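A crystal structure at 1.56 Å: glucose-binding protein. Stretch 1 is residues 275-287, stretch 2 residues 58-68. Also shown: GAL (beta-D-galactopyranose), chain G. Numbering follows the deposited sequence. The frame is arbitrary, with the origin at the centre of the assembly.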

ATOM      1  N   MET A 275       4.032  -6.663   1.299  1.00 14.05           N
ATOM      2  CA  MET A 275       2.870  -6.601   0.424  1.00 14.10           C
ATOM      3  C   MET A 275       1.688  -5.894   1.055  1.00 13.29           C
ATOM      4  O   MET A 275       1.619  -5.704   2.280  1.00 13.62           O
ATOM      5  CB  MET A 275       2.433  -8.019  -0.011  1.00 14.84           C
ATOM      6  CG  MET A 275       1.950  -8.896   1.113  1.00 16.27           C
ATOM      7  SD  MET A 275       0.238  -8.647   1.669  1.00 24.15           S
ATOM      8  CE  MET A 275      -0.717  -9.195   0.237  1.00 22.66           C
ATOM      9  N   LEU A 276       0.760  -5.511   0.183  1.00 12.78           N
ATOM     10  CA  LEU A 276      -0.593  -5.119   0.537  1.00 12.82           C
ATOM     11  C   LEU A 276      -1.471  -5.531  -0.643  1.00 12.39           C
ATOM     12  O   LEU A 276      -0.952  -5.813  -1.736  1.00 12.79           O
ATOM     13  CB  LEU A 276      -0.687  -3.589   0.766  1.00 12.69           C
ATOM     14  CG  LEU A 276      -0.223  -2.742  -0.418  1.00 12.56           C
ATOM     15  CD1 LEU A 276      -1.291  -1.763  -0.869  1.00 11.57           C
ATOM     16  CD2 LEU A 276       1.139  -2.064  -0.175  1.00 12.61           C
ATOM     17  N   SER A 277      -2.776  -5.531  -0.440  1.00 12.43           N
ATOM     18  CA  SER A 277      -3.690  -5.922  -1.508  1.00 12.93           C
ATOM     19  C   SER A 277      -4.982  -5.151  -1.408  1.00 13.00           C
ATOM     20  O   SER A 277      -5.617  -5.135  -0.360  1.00 12.78           O
ATOM     21  CB  SER A 277      -3.966  -7.434  -1.450  1.00 13.28           C
ATOM     22  OG  SER A 277      -4.923  -7.790  -2.431  1.00 14.88           O
ATOM     23  N   ASP A 278      -5.335  -4.473  -2.502  1.00 12.98           N
ATOM     24  CA  ASP A 278      -6.608  -3.819  -2.650  1.00 13.30           C
ATOM     25  C   ASP A 278      -7.645  -4.886  -2.987  1.00 13.80           C
ATOM     26  O   ASP A 278      -7.389  -5.731  -3.838  1.00 14.39           O
ATOM     27  CB  ASP A 278      -6.540  -2.779  -3.765  1.00 13.42           C
ATOM     28  CG  ASP A 278      -5.594  -1.611  -3.422  1.00 13.08           C
ATOM     29  OD1 ASP A 278      -5.793  -1.036  -2.329  1.00 13.43           O
ATOM     30  OD2 ASP A 278      -4.691  -1.313  -4.230  1.00 13.60           O
ATOM     31  N   SER A 279      -8.776  -4.838  -2.302  1.00 13.95           N
ATOM     32  CA  SER A 279      -9.844  -5.818  -2.456  1.00 14.02           C
ATOM     33  C   SER A 279     -11.208  -5.136  -2.383  1.00 15.29           C
ATOM     34  O   SER A 279     -11.329  -3.997  -1.921  1.00 14.19           O
ATOM     35  CB  SER A 279      -9.677  -6.923  -1.391  1.00 13.71           C
ATOM     36  OG  SER A 279     -10.080  -6.523  -0.107  1.00 14.47           O
ATOM     37  N   PHE A 280     -12.241  -5.848  -2.848  1.00 14.60           N
ATOM     38  CA  PHE A 280     -13.616  -5.383  -2.777  1.00 15.47           C
ATOM     39  C   PHE A 280     -14.476  -6.479  -2.167  1.00 16.27           C
ATOM     40  O   PHE A 280     -14.296  -7.643  -2.511  1.00 15.85           O
ATOM     41  CB  PHE A 280     -14.153  -5.050  -4.165  1.00 15.77           C
ATOM     42  CG  PHE A 280     -13.579  -3.781  -4.744  1.00 15.83           C
ATOM     43  CD1 PHE A 280     -14.185  -2.551  -4.498  1.00 16.79           C
ATOM     44  CD2 PHE A 280     -12.445  -3.827  -5.534  1.00 15.52           C
ATOM     45  CE1 PHE A 280     -13.644  -1.371  -5.033  1.00 16.44           C
ATOM     46  CE2 PHE A 280     -11.904  -2.661  -6.078  1.00 17.55           C
ATOM     47  CZ  PHE A 280     -12.519  -1.423  -5.805  1.00 17.02           C
ATOM     48  N   GLY A 281     -15.415  -6.083  -1.314  1.00 17.09           N
ATOM     49  CA  GLY A 281     -16.390  -7.012  -0.766  1.00 18.06           C
ATOM     50  C   GLY A 281     -17.816  -6.616  -1.045  1.00 18.50           C
ATOM     51  O   GLY A 281     -18.099  -5.777  -1.905  1.00 19.99           O
ATOM     52  N   LEU A 282     -18.715  -7.216  -0.275  1.00 18.98           N
ATOM     53  CA  LEU A 282     -20.140  -7.040  -0.456  1.00 19.21           C
ATOM     54  C   LEU A 282     -20.772  -6.639   0.871  1.00 19.12           C
ATOM     55  O   LEU A 282     -21.060  -7.491   1.708  1.00 18.72           O
ATOM     56  CB  LEU A 282     -20.758  -8.335  -0.988  1.00 19.37           C
ATOM     57  CG  LEU A 282     -22.254  -8.265  -1.337  1.00 19.87           C
ATOM     58  CD1 LEU A 282     -22.490  -7.267  -2.452  1.00 20.99           C
ATOM     59  CD2 LEU A 282     -22.758  -9.627  -1.767  1.00 20.35           C
ATOM     60  N   PRO A 283     -20.974  -5.330   1.086  1.00 19.29           N
ATOM     61  CA  PRO A 283     -21.640  -4.888   2.312  1.00 19.79           C
ATOM     62  C   PRO A 283     -23.064  -5.412   2.403  1.00 20.40           C
ATOM     63  O   PRO A 283     -23.781  -5.393   1.405  1.00 20.45           O
ATOM     64  CB  PRO A 283     -21.664  -3.352   2.173  1.00 19.79           C
ATOM     65  CG  PRO A 283     -20.662  -3.033   1.127  1.00 20.08           C
ATOM     66  CD  PRO A 283     -20.579  -4.205   0.222  1.00 20.03           C
ATOM     67  N   LYS A 284     -23.470  -5.840   3.595  1.00 21.22           N
ATOM     68  CA  LYS A 284     -24.892  -6.084   3.867  1.00 21.57           C
ATOM     69  C   LYS A 284     -25.689  -4.798   3.646  1.00 22.37           C
ATOM     70  O   LYS A 284     -25.240  -3.694   3.984  1.00 21.67           O
ATOM     71  CB  LYS A 284     -25.100  -6.568   5.300  1.00 22.13           C
ATOM     72  CG  LYS A 284     -24.421  -7.866   5.623  1.00 22.36           C
ATOM     73  CD  LYS A 284     -24.796  -8.317   7.023  1.00 23.23           C
ATOM     74  CE  LYS A 284     -23.970  -9.470   7.471  1.00 24.92           C
ATOM     75  NZ  LYS A 284     -24.452  -9.949   8.791  1.00 27.26           N
ATOM     76  N   GLY A 285     -26.877  -4.942   3.065  1.00 22.32           N
ATOM     77  CA  GLY A 285     -27.736  -3.801   2.840  1.00 22.41           C
ATOM     78  C   GLY A 285     -27.423  -3.034   1.571  1.00 22.51           C
ATOM     79  O   GLY A 285     -28.069  -2.023   1.288  1.00 22.94           O
ATOM     80  N   ALA A 286     -26.447  -3.498   0.792  1.00 22.34           N
ATOM     81  CA  ALA A 286     -26.157  -2.871  -0.489  1.00 22.68           C
ATOM     82  C   ALA A 286     -27.447  -2.723  -1.307  1.00 23.07           C
ATOM     83  O   ALA A 286     -28.246  -3.654  -1.384  1.00 23.20           O
ATOM     84  CB  ALA A 286     -25.166  -3.671  -1.251  1.00 22.21           C
ATOM     85  N   LYS A 287     -27.650  -1.547  -1.883  1.00 23.13           N
ATOM     86  CA  LYS A 287     -28.852  -1.297  -2.658  1.00 23.62           C
ATOM     87  C   LYS A 287     -28.862  -2.081  -3.972  1.00 23.55           C
ATOM     88  O   LYS A 287     -29.939  -2.456  -4.453  1.00 24.55           O
ATOM     89  CB  LYS A 287     -29.042   0.206  -2.901  1.00 23.81           C
ATOM     90  CG  LYS A 287     -29.434   0.977  -1.646  1.00 25.01           C
ATOM     91  CD  LYS A 287     -29.586   2.435  -1.953  1.00 26.11           C
ATOM     92  CE  LYS A 287     -29.948   3.252  -0.731  1.00 28.30           C
ATOM     93  NZ  LYS A 287     -29.844   4.714  -1.054  1.00 28.67           N
TER
HETATM   94  C1  GAL G3310      -2.735   2.376  -0.907  1.00 11.43           C
HETATM   95  C2  GAL G3310      -3.630   1.627  -1.903  1.00 12.31           C
HETATM   96  C3  GAL G3310      -3.167   1.820  -3.341  1.00 11.16           C
HETATM   97  C4  GAL G3310      -2.989   3.304  -3.669  1.00 12.13           C
HETATM   98  C5  GAL G3310      -2.161   3.964  -2.540  1.00 12.53           C
HETATM   99  C6  GAL G3310      -1.914   5.471  -2.724  1.00 11.86           C
HETATM  100  O1  GAL G3310      -3.210   2.247   0.399  1.00 13.35           O
HETATM  101  O2  GAL G3310      -3.672   0.238  -1.541  1.00 11.86           O
HETATM  102  O3  GAL G3310      -4.108   1.247  -4.237  1.00 13.91           O
HETATM  103  O4  GAL G3310      -4.269   3.863  -3.800  1.00 16.88           O
HETATM  104  O5  GAL G3310      -2.742   3.760  -1.275  1.00 11.75           O
HETATM  105  O6  GAL G3310      -3.089   6.192  -2.504  1.00 12.59           O
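Stretch 2, residues 58-68: DPPDTFQVHAG

Stretch 2 lies along stretch 1 as an antiparallel partner, its strand beginning at T62 and running against the strand around D278 to F280. The two axes approach to 4.5 Å, with 141° between their N-to-C directions, so the strands run antiparallel but 39° off exact alignment. Before T62, P59 and P60 are extended, and D61 (phi/psi -68/-30) breaks that run just ahead of the strand; this lead-in follows the loop from L282 to K287. CA atoms pair S277 with A67 (5.4 Å), D278 with H66 (4.9 Å), S279 with V65 (5.3 Å), L282 with T62 (5.5 Å) and A286 with D61 (4.8 Å).

Backbone hydrogen bonds hold the S277 to S279 part of this register. V65 N donates to S279 O and S279 N to V65 O, both at 2.9 Å, and A67 N reaches S277 O at 2.9 Å, nearly straight at 169°. Between the V65 and A67 rungs H66 CA lies 3.4 Å from S277 O, and just before V65 Q64 CA lies 3.5 Å from S279 O; both are CA-H...O contacts. Beyond S279 the direct ladder gives way: water 3 accepts from G281 N (2.8 Å) and donates to F63 O (2.6 Å), filling the gap between the backbones.

Side-chain hydroxyls add to the ladder. S279 OG, in a p rotamer, donates to V65 O at 2.8 Å, so that carbonyl receives two bonds from one residue. T62 OG1 donates to G281 O at 2.7 Å, joining the stretches where the direct backbone bonds have ended.

D278, Q64 and H66 share one face of the sheet, and there the pairing contributes part of the sugar site. Q64 NE2 donates to D278 OD1 (3.1 Å), the same oxygen that accepts from galactose O2 (2.6 Å), while H66 NE2 donates to that O2 at 2.8 Å. D278 OD2 takes galactose O3 at 2.6 Å. One aspartate thus ties strand partner and ligand together.

Carbon contacts complete the interface. Q64 CA sits 4.3 Å from the centroid of the F280 ring, an off-centre CH-pi contact. P283 points toward stretch 2, its CB 3.8 Å from P59 CB and its CG 3.9 Å from F63 CE2.

P283 also opens a type II turn closed by a weak bond from A286 N to P283 O (3.3 Å). At G285, phi 84° would jam a CB against the preceding carbonyl, and an ideal CB would also come within 3.8 Å of P59 CG. At this exposed end the charges meet loosely: K287 NZ and D58 OD1 form a long salt bridge at 4.0 Å, bridged by water 1.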

ATOM      1  N   ASP A  58     -25.940   3.544   5.339  1.00 23.91           N
ATOM      2  CA  ASP A  58     -25.968   3.858   3.917  1.00 23.23           C
ATOM      3  C   ASP A  58     -24.708   3.321   3.223  1.00 22.17           C
ATOM      4  O   ASP A  58     -23.898   4.086   2.688  1.00 21.97           O
ATOM      5  CB  ASP A  58     -26.106   5.377   3.726  1.00 24.26           C
ATOM      6  CG  ASP A  58     -26.315   5.774   2.273  1.00 25.82           C
ATOM      7  OD1 ASP A  58     -26.780   4.941   1.460  1.00 30.63           O
ATOM      8  OD2 ASP A  58     -25.990   6.931   1.945  1.00 31.93           O
ATOM      9  N   PRO A  59     -24.547   1.989   3.205  1.00 21.33           N
ATOM     10  CA  PRO A  59     -23.368   1.416   2.566  1.00 20.78           C
ATOM     11  C   PRO A  59     -23.333   1.634   1.057  1.00 20.46           C
ATOM     12  O   PRO A  59     -24.390   1.632   0.403  1.00 20.25           O
ATOM     13  CB  PRO A  59     -23.512  -0.091   2.837  1.00 21.22           C
ATOM     14  CG  PRO A  59     -24.943  -0.300   3.042  1.00 21.01           C
ATOM     15  CD  PRO A  59     -25.442   0.944   3.732  1.00 21.27           C
ATOM     16  N   PRO A  60     -22.127   1.792   0.493  1.00 19.41           N
ATOM     17  CA  PRO A  60     -22.027   1.765  -0.947  1.00 18.84           C
ATOM     18  C   PRO A  60     -22.214   0.310  -1.396  1.00 18.01           C
ATOM     19  O   PRO A  60     -22.279  -0.583  -0.559  1.00 18.16           O
ATOM     20  CB  PRO A  60     -20.599   2.254  -1.208  1.00 19.06           C
ATOM     21  CG  PRO A  60     -19.855   1.814  -0.025  1.00 19.49           C
ATOM     22  CD  PRO A  60     -20.799   1.926   1.128  1.00 19.72           C
ATOM     23  N   ASP A  61     -22.307   0.067  -2.696  1.00 18.12           N
ATOM     24  CA  ASP A  61     -22.473  -1.313  -3.171  1.00 17.88           C
ATOM     25  C   ASP A  61     -21.234  -2.172  -2.926  1.00 17.97           C
ATOM     26  O   ASP A  61     -21.326  -3.375  -2.729  1.00 18.02           O
ATOM     27  CB  ASP A  61     -22.875  -1.325  -4.638  1.00 18.13           C
ATOM     28  CG  ASP A  61     -24.263  -0.763  -4.841  1.00 18.70           C
ATOM     29  OD1 ASP A  61     -25.114  -0.997  -3.952  1.00 19.47           O
ATOM     30  OD2 ASP A  61     -24.493  -0.070  -5.857  1.00 20.69           O
ATOM     31  N   THR A  62     -20.071  -1.529  -2.936  1.00 17.67           N
ATOM     32  CA  THR A  62     -18.805  -2.186  -2.685  1.00 16.79           C
ATOM     33  C   THR A  62     -17.794  -1.080  -2.386  1.00 16.56           C
ATOM     34  O   THR A  62     -17.966   0.074  -2.831  1.00 16.07           O
ATOM     35  CB  THR A  62     -18.348  -3.037  -3.894  1.00 16.87           C
ATOM     36  OG1 THR A  62     -17.188  -3.807  -3.548  1.00 17.78           O
ATOM     37  CG2 THR A  62     -18.063  -2.168  -5.137  1.00 17.57           C
ATOM     38  N   PHE A  63     -16.769  -1.421  -1.614  1.00 15.63           N
ATOM     39  CA  PHE A  63     -15.743  -0.422  -1.281  1.00 15.27           C
ATOM     40  C   PHE A  63     -14.344  -1.019  -1.284  1.00 14.76           C
ATOM     41  O   PHE A  63     -14.113  -2.192  -0.912  1.00 15.51           O
ATOM     42  CB  PHE A  63     -16.047   0.290   0.036  1.00 15.07           C
ATOM     43  CG  PHE A  63     -16.108  -0.617   1.236  1.00 14.99           C
ATOM     44  CD1 PHE A  63     -14.953  -1.013   1.910  1.00 13.39           C
ATOM     45  CD2 PHE A  63     -17.340  -1.017   1.738  1.00 16.21           C
ATOM     46  CE1 PHE A  63     -15.022  -1.835   3.034  1.00 14.87           C
ATOM     47  CE2 PHE A  63     -17.418  -1.823   2.863  1.00 15.31           C
ATOM     48  CZ  PHE A  63     -16.261  -2.230   3.523  1.00 15.94           C
ATOM     49  N   GLN A  64     -13.405  -0.210  -1.745  1.00 13.48           N
ATOM     50  CA  GLN A  64     -12.003  -0.561  -1.692  1.00 13.38           C
ATOM     51  C   GLN A  64     -11.568  -0.769  -0.239  1.00 13.79           C
ATOM     52  O   GLN A  64     -11.830   0.055   0.644  1.00 14.16           O
ATOM     53  CB  GLN A  64     -11.172   0.561  -2.311  1.00 13.26           C
ATOM     54  CG  GLN A  64      -9.704   0.290  -2.355  1.00 12.95           C
ATOM     55  CD  GLN A  64      -8.884   1.515  -2.824  1.00 13.00           C
ATOM     56  OE1 GLN A  64      -9.453   2.512  -3.248  1.00 14.50           O
ATOM     57  NE2 GLN A  64      -7.569   1.411  -2.750  1.00 12.98           N
ATOM     58  N   VAL A  65     -10.923  -1.896   0.009  1.00 14.13           N
ATOM     59  CA  VAL A  65     -10.489  -2.250   1.347  1.00 13.65           C
ATOM     60  C   VAL A  65      -9.264  -3.135   1.282  1.00 13.58           C
ATOM     61  O   VAL A  65      -9.119  -3.992   0.416  1.00 12.92           O
ATOM     62  CB  VAL A  65     -11.624  -2.931   2.139  1.00 13.71           C
ATOM     63  CG1 VAL A  65     -12.105  -4.195   1.436  1.00 13.85           C
ATOM     64  CG2 VAL A  65     -11.234  -3.190   3.603  1.00 14.90           C
ATOM     65  N   HIS A  66      -8.357  -2.908   2.213  1.00 13.83           N
ATOM     66  CA  HIS A  66      -7.149  -3.672   2.256  1.00 13.60           C
ATOM     67  C   HIS A  66      -7.346  -5.056   2.847  1.00 14.07           C
ATOM     68  O   HIS A  66      -7.922  -5.212   3.916  1.00 13.22           O
ATOM     69  CB  HIS A  66      -6.072  -2.953   3.075  1.00 14.25           C
ATOM     70  CG  HIS A  66      -5.499  -1.762   2.378  1.00 13.44           C
ATOM     71  ND1 HIS A  66      -5.418  -0.527   2.975  1.00 14.12           N
ATOM     72  CD2 HIS A  66      -4.978  -1.621   1.140  1.00 13.42           C
ATOM     73  CE1 HIS A  66      -4.855   0.325   2.138  1.00 15.62           C
ATOM     74  NE2 HIS A  66      -4.570  -0.311   1.018  1.00 13.93           N
ATOM     75  N   ALA A  67      -6.778  -6.043   2.174  1.00 14.45           N
ATOM     76  CA  ALA A  67      -6.774  -7.408   2.717  1.00 14.51           C
ATOM     77  C   ALA A  67      -5.958  -7.442   4.007  1.00 14.87           C
ATOM     78  O   ALA A  67      -4.884  -6.827   4.096  1.00 15.55           O
ATOM     79  CB  ALA A  67      -6.195  -8.373   1.709  1.00 15.40           C
ATOM     80  N   GLY A  68      -6.466  -8.173   4.990  1.00 14.62           N
ATOM     81  CA  GLY A  68      -5.780  -8.360   6.264  1.00 14.71           C
ATOM     82  C   GLY A  68      -6.558  -7.725   7.401  1.00 14.98           C
ATOM     83  O   GLY A  68      -7.785  -7.663   7.369  1.00 14.46           O
TER
HETATM   84  O   HOH W   1     -27.147   5.127  -1.464  1.00 31.63           O
HETATM   85  O   HOH W   2     -25.674   0.590  -1.827  1.00 19.57           O
HETATM   86  O   HOH W   3     -15.908  -3.782   0.159  1.00 17.90           O
HETATM   87  O   HOH W   4      -3.271  -5.144   2.474  1.00 14.41           O